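Local coordinates for protein haloacid dehalogenase (Pseudomonas aeruginosa, PDB 3UMC) that probably catalyses the hydrolytic dehalogenation of L-2-haloacids, exchanging the halogen for a hydroxyl group to give 2-hydroxy acids, at residues A[27-32]-A[147-152]; A[35-40]-A[56-61]; A[42-47]-A[113-118]. All blocks are in the same frame, centred on the assembly; numbering follows the deposited sequence.

Overall arrangement
Contact 1 lies in the Rossmann-like core domain near the centre of the chain, whereas contacts 2 and 3 lie in the helical cap; their centres are about 16 and 15 Å from that of contact 1. Contact 1 joins the loop after strand 24-27 to helix 146-156 by wholly apolar packing. Contacts 2 and 3 share helix 36-50: its first turn meets helix 57-67 through a threonine and an arginine at a partly solvent-accessible edge, and its next turns meet the turn 113-118 through a T-shaped ring pair and hydrogen bonds of a glutamine amide, one of them weak. Leu40 packs on Trp116, and a probable Asp151-His117 hydrogen bond ties contact 3 to contact 1.

Contact 1. Residues A[27-32]-A[147-152]; sequences FDVFGT and ALMLDV
The loop carrying the first signature motif of the haloacid dehalogenase superfamily, which leaves the central strand 24-27 of the Rossmann-like sheet, rests Val29 and Phe30 against Met149 and Leu148 of helix 146-156. Met149, present as selenomethionine, makes the widest contact. Its selenium faces the branched end of Val29, with SE 3.7 Å from Val29 CG2 and almost as near to CB and CG1. Bends at chi2 (-72°) and chi3 (115°) fold the rest of the chain back, bringing Met149 CE to 3.7 Å from Phe30 CE1 and equally near to CZ. Methionine, flexible and unbranched, suits this place because it can fit a branched residue and an aromatic ring at once. Leu148 extends the apolar patch from the preceding position of the helix: its CD2 methyl lies 3.8 Å from Phe30 CZ, approaching the ring obliquely, as CE does. One turn on from Leu148, Val152 CG1 lies 4.4 Å from Val29 CG1, a looser touch at the margin.

The helix belongs to the beta-alpha-beta crossover from strand 137-140 to strand 162-163, so this packing sets the signature loop against a neighbouring layer of the core. On the loop's other side are the polar residues. In relatives the aspartate of this motif is the nucleophile, a role consistent with the position of Asp28, whose OD1 forms a salt bridge with Lys173. Asp28 OD2 accepts from Thr32 OG1 (2.6 Å) through its anti lone pair, and the same hydroxyl is held by Ala198 N. Between them Gly31 turns the chain at a positive phi (83°), a conformation that glycine adopts readily. Phe30 also touches Leu119, in the loop before strand 120-121, and Leu85 of helix 85-99.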
loop_
_atom_site.group_PDB
_atom_site.type_symbol
_atom_site.label_atom_id
_atom_site.label_comp_id
_atom_site.label_asym_id
_atom_site.label_seq_id
_atom_site.Cartn_x
_atom_site.Cartn_y
_atom_site.Cartn_z
ATOM N N PHE A 27 -1.264 -8.932 -8.086
ATOM C CA PHE A 27 -2.368 -9.811 -8.153
ATOM C C PHE A 27 -3.663 -9.083 -8.411
ATOM O O PHE A 27 -4.004 -8.188 -7.713
ATOM C CB PHE A 27 -2.573 -10.479 -6.769
ATOM C CG PHE A 27 -1.536 -11.437 -6.398
ATOM C CD1 PHE A 27 -1.712 -12.777 -6.634
ATOM C CD2 PHE A 27 -0.392 -11.013 -5.763
ATOM C CE1 PHE A 27 -0.809 -13.662 -6.257
ATOM C CE2 PHE A 27 0.565 -11.942 -5.378
ATOM C CZ PHE A 27 0.355 -13.233 -5.609
ATOM N N ASP A 28 -4.441 -9.604 -9.335
ATOM C CA ASP A 28 -5.877 -9.375 -9.365
ATOM C C ASP A 28 -6.529 -9.973 -8.103
ATOM O O ASP A 28 -5.996 -10.924 -7.568
ATOM C CB ASP A 28 -6.439 -10.017 -10.652
ATOM C CG ASP A 28 -7.946 -9.892 -10.740
ATOM O OD1 ASP A 28 -8.426 -8.761 -10.788
ATOM O OD2 ASP A 28 -8.644 -10.941 -10.690
ATOM N N VAL A 29 -7.658 -9.438 -7.593
ATOM C CA VAL A 29 -8.115 -9.893 -6.270
ATOM C C VAL A 29 -9.474 -10.566 -6.331
ATOM O O VAL A 29 -9.609 -11.716 -5.871
ATOM C CB VAL A 29 -8.149 -8.801 -5.210
ATOM C CG1 VAL A 29 -8.424 -9.372 -3.884
ATOM C CG2 VAL A 29 -6.801 -8.049 -5.130
ATOM N N PHE A 30 -10.464 -9.882 -6.911
ATOM C CA PHE A 30 -11.759 -10.514 -7.146
ATOM C C PHE A 30 -11.684 -11.701 -8.063
ATOM O O PHE A 30 -11.209 -11.596 -9.176
ATOM C CB PHE A 30 -12.793 -9.520 -7.706
ATOM C CG PHE A 30 -13.193 -8.460 -6.715
ATOM C CD1 PHE A 30 -13.061 -8.651 -5.382
ATOM C CD2 PHE A 30 -13.699 -7.282 -7.121
ATOM C CE1 PHE A 30 -13.429 -7.666 -4.495
ATOM C CE2 PHE A 30 -14.102 -6.306 -6.193
ATOM C CZ PHE A 30 -13.967 -6.515 -4.911
ATOM N N GLY A 31 -12.136 -12.841 -7.568
ATOM C CA GLY A 31 -12.110 -14.069 -8.325
ATOM C C GLY A 31 -10.758 -14.740 -8.254
ATOM O O GLY A 31 -10.653 -15.912 -7.942
ATOM N N THR A 32 -9.703 -14.025 -8.593
ATOM C CA THR A 32 -8.357 -14.620 -8.539
ATOM C C THR A 32 -7.962 -15.137 -7.137
ATOM O O THR A 32 -7.423 -16.175 -7.021
ATOM C CB THR A 32 -7.317 -13.617 -9.035
ATOM O OG1 THR A 32 -7.612 -13.281 -10.388
ATOM C CG2 THR A 32 -5.894 -14.220 -8.947
ATOM N N ALA A 147 -9.848 1.880 -0.288
ATOM C CA ALA A 147 -10.523 1.695 1.008
ATOM C C ALA A 147 -11.277 0.347 1.037
ATOM O O ALA A 147 -11.257 -0.372 2.018
ATOM C CB ALA A 147 -11.478 2.896 1.266
ATOM N N LEU A 148 -11.896 -0.014 -0.082
ATOM C CA LEU A 148 -12.575 -1.325 -0.241
ATOM C C LEU A 148 -11.538 -2.469 -0.121
ATOM O O LEU A 148 -11.734 -3.429 0.609
ATOM C CB LEU A 148 -13.260 -1.387 -1.635
ATOM C CG LEU A 148 -14.198 -2.573 -1.928
ATOM C CD1 LEU A 148 -15.237 -2.196 -3.030
ATOM C CD2 LEU A 148 -13.431 -3.819 -2.344
HETATM N N MSE A 149 -10.387 -2.295 -0.777
HETATM C CA MSE A 149 -9.331 -3.329 -0.739
HETATM C C MSE A 149 -8.663 -3.462 0.620
HETATM O O MSE A 149 -8.146 -4.545 0.981
HETATM C CB MSE A 149 -8.298 -3.063 -1.812
HETATM C CG MSE A 149 -8.733 -3.398 -3.185
HETATM SE SE MSE A 149 -8.794 -5.418 -3.380
HETATM C CE MSE A 149 -10.712 -5.359 -3.626
ATOM N N LEU A 150 -8.684 -2.380 1.400
ATOM C CA LEU A 150 -8.185 -2.455 2.763
ATOM C C LEU A 150 -9.052 -3.354 3.640
ATOM O O LEU A 150 -8.526 -4.191 4.390
ATOM C CB LEU A 150 -8.082 -1.047 3.369
ATOM C CG LEU A 150 -6.883 -0.154 3.061
ATOM C CD1 LEU A 150 -7.202 1.329 3.234
ATOM C CD2 LEU A 150 -5.881 -0.499 4.037
ATOM N N ASP A 151 -10.376 -3.202 3.522
ATOM C CA ASP A 151 -11.372 -4.034 4.221
ATOM C C ASP A 151 -11.284 -5.486 3.736
ATOM O O ASP A 151 -11.310 -6.439 4.541
ATOM C CB ASP A 151 -12.800 -3.530 3.966
ATOM C CG ASP A 151 -13.216 -2.380 4.865
ATOM O OD1 ASP A 151 -12.484 -2.061 5.795
ATOM O OD2 ASP A 151 -14.299 -1.787 4.623
ATOM N N VAL A 152 -11.211 -5.682 2.422
ATOM C CA VAL A 152 -11.052 -7.065 1.904
ATOM C C VAL A 152 -9.799 -7.718 2.430
ATOM O O VAL A 152 -9.820 -8.908 2.841
ATOM C CB VAL A 152 -11.137 -7.100 0.403
ATOM C CG1 VAL A 152 -10.725 -8.467 -0.211
ATOM C CG2 VAL A 152 -12.528 -6.667 -0.042
#

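Contact 2. Residues A[35-40]-A[56-61]; sequences DWRSSL and PCVELT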
loop_
_atom_site.group_PDB
_atom_site.type_symbol
_atom_site.label_atom_id
_atom_site.label_comp_id
_atom_site.label_asym_id
_atom_site.label_seq_id
_atom_site.Cartn_x
_atom_site.Cartn_y
_atom_site.Cartn_z
ATOM N N ASP A 35 -13.451 -15.506 -3.327
ATOM C CA ASP A 35 -14.693 -15.987 -3.929
ATOM C C ASP A 35 -15.783 -15.026 -3.565
ATOM O O ASP A 35 -16.475 -15.200 -2.548
ATOM C CB ASP A 35 -14.993 -17.376 -3.369
ATOM C CG ASP A 35 -16.275 -18.012 -3.922
ATOM O OD1 ASP A 35 -16.992 -17.426 -4.794
ATOM O OD2 ASP A 35 -16.516 -19.114 -3.397
ATOM N N TRP A 36 -15.992 -14.031 -4.416
ATOM C CA TRP A 36 -16.950 -12.991 -4.139
ATOM C C TRP A 36 -18.390 -13.560 -4.190
ATOM O O TRP A 36 -19.224 -13.221 -3.380
ATOM C CB TRP A 36 -16.745 -11.797 -5.095
ATOM C CG TRP A 36 -16.734 -12.150 -6.492
ATOM C CD1 TRP A 36 -15.626 -12.500 -7.269
ATOM C CD2 TRP A 36 -17.878 -12.262 -7.347
ATOM N NE1 TRP A 36 -16.032 -12.811 -8.560
ATOM C CE2 TRP A 36 -17.407 -12.689 -8.627
ATOM C CE3 TRP A 36 -19.264 -12.089 -7.146
ATOM C CZ2 TRP A 36 -18.272 -12.932 -9.687
ATOM C CZ3 TRP A 36 -20.132 -12.313 -8.208
ATOM C CH2 TRP A 36 -19.635 -12.741 -9.462
ATOM N N ARG A 37 -18.661 -14.436 -5.149
ATOM C CA ARG A 37 -20.006 -14.889 -5.393
ATOM C C ARG A 37 -20.572 -15.636 -4.178
ATOM O O ARG A 37 -21.700 -15.283 -3.707
ATOM C CB ARG A 37 -20.028 -15.765 -6.636
ATOM C CG ARG A 37 -21.373 -16.341 -6.964
ATOM C CD ARG A 37 -21.373 -16.977 -8.318
ATOM N NE ARG A 37 -22.741 -17.203 -8.789
ATOM C CZ ARG A 37 -23.462 -18.284 -8.510
ATOM N NH1 ARG A 37 -22.984 -19.250 -7.752
ATOM N NH2 ARG A 37 -24.688 -18.393 -9.004
ATOM N N SER A 38 -19.828 -16.626 -3.662
ATOM C CA SER A 38 -20.259 -17.323 -2.428
ATOM C C SER A 38 -20.472 -16.369 -1.245
ATOM O O SER A 38 -21.442 -16.524 -0.450
ATOM C CB SER A 38 -19.283 -18.404 -1.932
ATOM O OG SER A 38 -19.143 -19.469 -2.845
ATOM N N SER A 39 -19.538 -15.422 -1.078
ATOM C CA SER A 39 -19.601 -14.496 0.049
ATOM C C SER A 39 -20.797 -13.559 -0.076
ATOM O O SER A 39 -21.417 -13.211 0.932
ATOM C CB SER A 39 -18.304 -13.678 0.149
ATOM O OG SER A 39 -17.213 -14.548 0.398
ATOM N N LEU A 40 -21.105 -13.096 -1.265
ATOM C CA LEU A 40 -22.236 -12.241 -1.379
ATOM C C LEU A 40 -23.505 -13.089 -1.125
ATOM O O LEU A 40 -24.375 -12.674 -0.379
ATOM C CB LEU A 40 -22.291 -11.524 -2.731
ATOM C CG LEU A 40 -21.663 -10.118 -2.714
ATOM C CD1 LEU A 40 -20.156 -10.102 -2.264
ATOM C CD2 LEU A 40 -21.804 -9.479 -4.041
ATOM N N PRO A 56 -33.974 -12.875 -3.342
ATOM C CA PRO A 56 -33.340 -13.510 -4.488
ATOM C C PRO A 56 -31.787 -13.302 -4.545
ATOM O O PRO A 56 -31.240 -12.555 -5.377
ATOM C CB PRO A 56 -34.051 -12.870 -5.659
ATOM C CG PRO A 56 -34.363 -11.483 -5.172
ATOM C CD PRO A 56 -34.539 -11.561 -3.691
ATOM N N CYS A 57 -31.128 -14.003 -3.642
ATOM C CA CYS A 57 -29.709 -13.959 -3.444
ATOM C C CYS A 57 -28.883 -14.210 -4.684
ATOM O O CYS A 57 -28.026 -13.406 -5.017
ATOM C CB CYS A 57 -29.391 -14.990 -2.401
ATOM S SG CYS A 57 -30.439 -14.695 -0.945
ATOM N N VAL A 58 -29.155 -15.292 -5.406
ATOM C CA VAL A 58 -28.319 -15.630 -6.522
ATOM C C VAL A 58 -28.459 -14.615 -7.629
ATOM O O VAL A 58 -27.463 -14.140 -8.177
ATOM C CB VAL A 58 -28.559 -17.057 -7.020
ATOM C CG1 VAL A 58 -27.895 -17.264 -8.350
ATOM C CG2 VAL A 58 -28.040 -18.063 -5.987
ATOM N N GLU A 59 -29.697 -14.262 -7.939
ATOM C CA GLU A 59 -29.998 -13.423 -9.087
ATOM C C GLU A 59 -29.448 -12.003 -8.882
ATOM O O GLU A 59 -28.877 -11.425 -9.813
ATOM C CB GLU A 59 -31.536 -13.438 -9.351
ATOM C CG GLU A 59 -31.993 -13.194 -10.801
ATOM C CD GLU A 59 -33.555 -13.203 -10.946
ATOM O OE1 GLU A 59 -34.239 -13.928 -10.187
ATOM O OE2 GLU A 59 -34.104 -12.463 -11.802
ATOM N N LEU A 60 -29.615 -11.469 -7.670
ATOM C CA LEU A 60 -29.026 -10.185 -7.263
ATOM C C LEU A 60 -27.503 -10.175 -7.398
ATOM O O LEU A 60 -26.931 -9.289 -8.041
ATOM C CB LEU A 60 -29.375 -9.866 -5.812
ATOM C CG LEU A 60 -30.720 -9.197 -5.604
ATOM C CD1 LEU A 60 -31.083 -9.152 -4.104
ATOM C CD2 LEU A 60 -30.694 -7.796 -6.241
ATOM N N THR A 61 -26.875 -11.177 -6.798
ATOM C CA THR A 61 -25.419 -11.321 -6.826
ATOM C C THR A 61 -24.919 -11.360 -8.253
ATOM O O THR A 61 -24.037 -10.598 -8.601
ATOM C CB THR A 61 -24.967 -12.529 -6.083
ATOM O OG1 THR A 61 -25.337 -12.377 -4.707
ATOM C CG2 THR A 61 -23.461 -12.710 -6.241
#
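Thr61 of helix 57-67 fits between Leu40 and Trp36 of helix 36-50, where the two short helical segments run at 133° to each other with their axes 9.9 Å apart at closest approach. Helix 36-50 begins just here, at the N-cap Asp35, whose OD1 accepts from Ser38 N. The chi1 of Thr61, -63°, puts CG2 opposite the backbone N and lets the hydroxyl turn back along its own helix. OG1 donates to Cys57 O at 2.9 Å, arriving on the face of that carbonyl opposite to the one used by Thr61 N. Both branches meet Leu40: Thr61 OG1 lies 3.7 Å and CG2 3.9 Å from Leu40 CB. CG2 alone goes on to the indole of Trp36, which it meets at the edge, near the ring plane, 3.9 Å from CZ3. A chi1 of 53° lays that indole alongside Arg37, whose CB covers one face toward the rim, and brings CZ3 to Thr61; NE1 bonds to Glu221.

Arg37 runs extended from CG to NE and crosses Val58, with NH2 3.5 Å from Val58 CG1, while its NE forms a salt bridge with Asp62. Threonine suits this interface because its polar group is satisfied within its own helix; the packing between the two segments is therefore mainly apolar, and the charge of Arg37 is probably balanced by Asp62, outside them.

Contact 3. Residues A[42-47]-A[113-118]; sequences EQFQAL and TGFWHR
Phe115 and Gln43 lie alongside each other, running in opposite directions, so that the glutamine covers a face of the ring while its amide reaches the phenylalanine's backbone. Gln43 CB stands 3.6 Å from the ring centroid, a CH-pi contact over the middle of the face. With CG beside the backbone N (chi1 -79°) and the chain extended beyond it, the amide is carried on to Phe115 O, which NE2 meets at 2.9 Å in a nearly straight bond (171°). NE2 also donates to Ser39 O in its own helix, so two bonds hold the amide nitrogen and fix the amide's rotation. OE1 turns to Arg118, whose NH2 lies 2.9 Å away in a weak, bent bond, the guanidinium being almost perpendicular to the amide.

The same Phe115 ring points its edge at Phe44. This is a T-shaped pair with centroids 5.0 Å apart and planes at 81°, in which Phe115 CE2 sits above the centre of the Phe44 face. Leu47 CD2, 4.3 Å from Phe115 CZ, adds a more distant apolar touch. Phenylalanine suits this position because its face can take a methylene while its edge can point at the face of a second ring; glutamine offers both that methylene and an amide able to donate and accept.

Helix 36-50 is thereby joined to the turn between helix 106-113 and strand 120-121 in the helical cap. Phe44 also packs on helix 57-67 through Leu60 and Thr61, and Leu47 on helix 106-113 through Leu108 and Ile112, while Trp116 stacks on His89 of helix 85-99.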
loop_
_atom_site.group_PDB
_atom_site.type_symbol
_atom_site.label_atom_id
_atom_site.label_comp_id
_atom_site.label_asym_id
_atom_site.label_seq_id
_atom_site.Cartn_x
_atom_site.Cartn_y
_atom_site.Cartn_z
ATOM N N GLU A 42 -24.051 -15.691 0.623
ATOM C CA GLU A 42 -24.123 -15.919 2.039
ATOM C C GLU A 42 -24.629 -14.701 2.824
ATOM O O GLU A 42 -25.396 -14.847 3.777
ATOM C CB GLU A 42 -22.737 -16.296 2.506
ATOM C CG GLU A 42 -22.642 -16.876 3.912
ATOM C CD GLU A 42 -21.494 -17.898 4.055
ATOM O OE1 GLU A 42 -20.983 -18.406 3.002
ATOM O OE2 GLU A 42 -21.134 -18.204 5.231
ATOM N N GLN A 43 -24.225 -13.502 2.412
ATOM C CA GLN A 43 -24.531 -12.331 3.173
ATOM C C GLN A 43 -26.006 -11.938 2.902
ATOM O O GLN A 43 -26.716 -11.497 3.795
ATOM C CB GLN A 43 -23.542 -11.203 2.832
ATOM C CG GLN A 43 -22.186 -11.368 3.536
ATOM C CD GLN A 43 -21.193 -10.264 3.166
ATOM O OE1 GLN A 43 -20.921 -9.350 3.953
ATOM N NE2 GLN A 43 -20.693 -10.326 1.975
ATOM N N PHE A 44 -26.427 -12.073 1.658
ATOM C CA PHE A 44 -27.830 -11.938 1.309
ATOM C C PHE A 44 -28.791 -12.851 2.099
ATOM O O PHE A 44 -29.876 -12.400 2.430
ATOM C CB PHE A 44 -28.056 -12.158 -0.174
ATOM C CG PHE A 44 -27.769 -10.963 -0.996
ATOM C CD1 PHE A 44 -28.536 -9.827 -0.864
ATOM C CD2 PHE A 44 -26.699 -10.954 -1.906
ATOM C CE1 PHE A 44 -28.269 -8.687 -1.620
ATOM C CE2 PHE A 44 -26.435 -9.832 -2.674
ATOM C CZ PHE A 44 -27.222 -8.688 -2.517
ATOM N N GLN A 45 -28.380 -14.089 2.362
ATOM C CA GLN A 45 -29.166 -15.084 3.110
ATOM C C GLN A 45 -29.215 -14.831 4.610
ATOM O O GLN A 45 -30.144 -15.281 5.282
ATOM C CB GLN A 45 -28.546 -16.476 2.977
ATOM C CG GLN A 45 -28.600 -17.127 1.598
ATOM C CD GLN A 45 -28.008 -18.512 1.625
ATOM O OE1 GLN A 45 -27.037 -18.767 2.339
ATOM N NE2 GLN A 45 -28.579 -19.415 0.852
ATOM N N ALA A 46 -28.150 -14.242 5.159
ATOM C CA ALA A 46 -28.146 -13.826 6.557
ATOM C C ALA A 46 -29.123 -12.674 6.733
ATOM O O ALA A 46 -29.740 -12.521 7.779
ATOM C CB ALA A 46 -26.776 -13.419 6.976
ATOM N N LEU A 47 -29.249 -11.882 5.683
ATOM C CA LEU A 47 -30.150 -10.776 5.649
ATOM C C LEU A 47 -31.599 -11.254 5.511
ATOM O O LEU A 47 -32.515 -10.751 6.196
ATOM C CB LEU A 47 -29.800 -9.916 4.456
ATOM C CG LEU A 47 -30.426 -8.542 4.401
ATOM C CD1 LEU A 47 -30.053 -7.702 5.665
ATOM C CD2 LEU A 47 -30.010 -7.872 3.097
ATOM N N THR A 113 -24.058 -2.720 -0.082
ATOM C CA THR A 113 -22.884 -2.275 -0.792
ATOM C C THR A 113 -21.553 -2.706 -0.173
ATOM O O THR A 113 -20.572 -2.901 -0.907
ATOM C CB THR A 113 -22.927 -0.763 -0.910
ATOM O OG1 THR A 113 -24.027 -0.442 -1.751
ATOM C CG2 THR A 113 -21.649 -0.202 -1.525
ATOM N N GLY A 114 -21.523 -2.838 1.152
ATOM C CA GLY A 114 -20.327 -3.199 1.909
ATOM C C GLY A 114 -20.135 -4.716 1.999
ATOM O O GLY A 114 -19.194 -5.224 2.638
ATOM N N PHE A 115 -21.059 -5.447 1.390
ATOM C CA PHE A 115 -20.942 -6.896 1.220
ATOM C C PHE A 115 -19.655 -7.279 0.505
ATOM O O PHE A 115 -19.029 -8.263 0.829
ATOM C CB PHE A 115 -22.109 -7.395 0.367
ATOM C CG PHE A 115 -23.377 -7.644 1.139
ATOM C CD1 PHE A 115 -23.524 -7.246 2.470
ATOM C CD2 PHE A 115 -24.452 -8.307 0.521
ATOM C CE1 PHE A 115 -24.707 -7.505 3.167
ATOM C CE2 PHE A 115 -25.659 -8.561 1.239
ATOM C CZ PHE A 115 -25.756 -8.165 2.545
ATOM N N TRP A 116 -19.306 -6.466 -0.470
ATOM C CA TRP A 116 -18.100 -6.655 -1.239
ATOM C C TRP A 116 -16.852 -6.408 -0.438
ATOM O O TRP A 116 -15.816 -6.562 -0.990
ATOM C CB TRP A 116 -18.084 -5.691 -2.363
ATOM C CG TRP A 116 -19.096 -5.925 -3.329
ATOM C CD1 TRP A 116 -20.263 -5.244 -3.459
ATOM C CD2 TRP A 116 -19.022 -6.825 -4.423
ATOM N NE1 TRP A 116 -20.941 -5.688 -4.561
ATOM C CE2 TRP A 116 -20.203 -6.669 -5.170
ATOM C CE3 TRP A 116 -18.073 -7.761 -4.846
ATOM C CZ2 TRP A 116 -20.488 -7.435 -6.310
ATOM C CZ3 TRP A 116 -18.337 -8.505 -5.997
ATOM C CH2 TRP A 116 -19.547 -8.341 -6.707
ATOM N N HIS A 117 -16.952 -6.069 0.845
ATOM C CA HIS A 117 -15.822 -5.699 1.639
ATOM C C HIS A 117 -15.385 -6.857 2.497
ATOM O O HIS A 117 -14.321 -6.822 3.116
ATOM C CB HIS A 117 -16.190 -4.477 2.506
ATOM C CG HIS A 117 -16.332 -3.184 1.735
ATOM N ND1 HIS A 117 -15.690 -2.025 2.121
ATOM C CD2 HIS A 117 -17.039 -2.865 0.629
ATOM C CE1 HIS A 117 -15.987 -1.049 1.277
ATOM N NE2 HIS A 117 -16.803 -1.530 0.357
ATOM N N ARG A 118 -16.174 -7.939 2.487
ATOM C CA ARG A 118 -15.891 -9.090 3.334
ATOM C C ARG A 118 -15.960 -10.302 2.444
ATOM O O ARG A 118 -17.062 -10.762 2.130
ATOM C CB ARG A 118 -16.935 -9.158 4.441
ATOM C CG ARG A 118 -16.771 -8.015 5.480
ATOM C CD ARG A 118 -17.745 -8.107 6.694
ATOM N NE ARG A 118 -19.104 -7.946 6.205
ATOM C CZ ARG A 118 -19.643 -6.794 5.813
ATOM N NH1 ARG A 118 -18.968 -5.644 5.872
ATOM N NH2 ARG A 118 -20.884 -6.785 5.362
#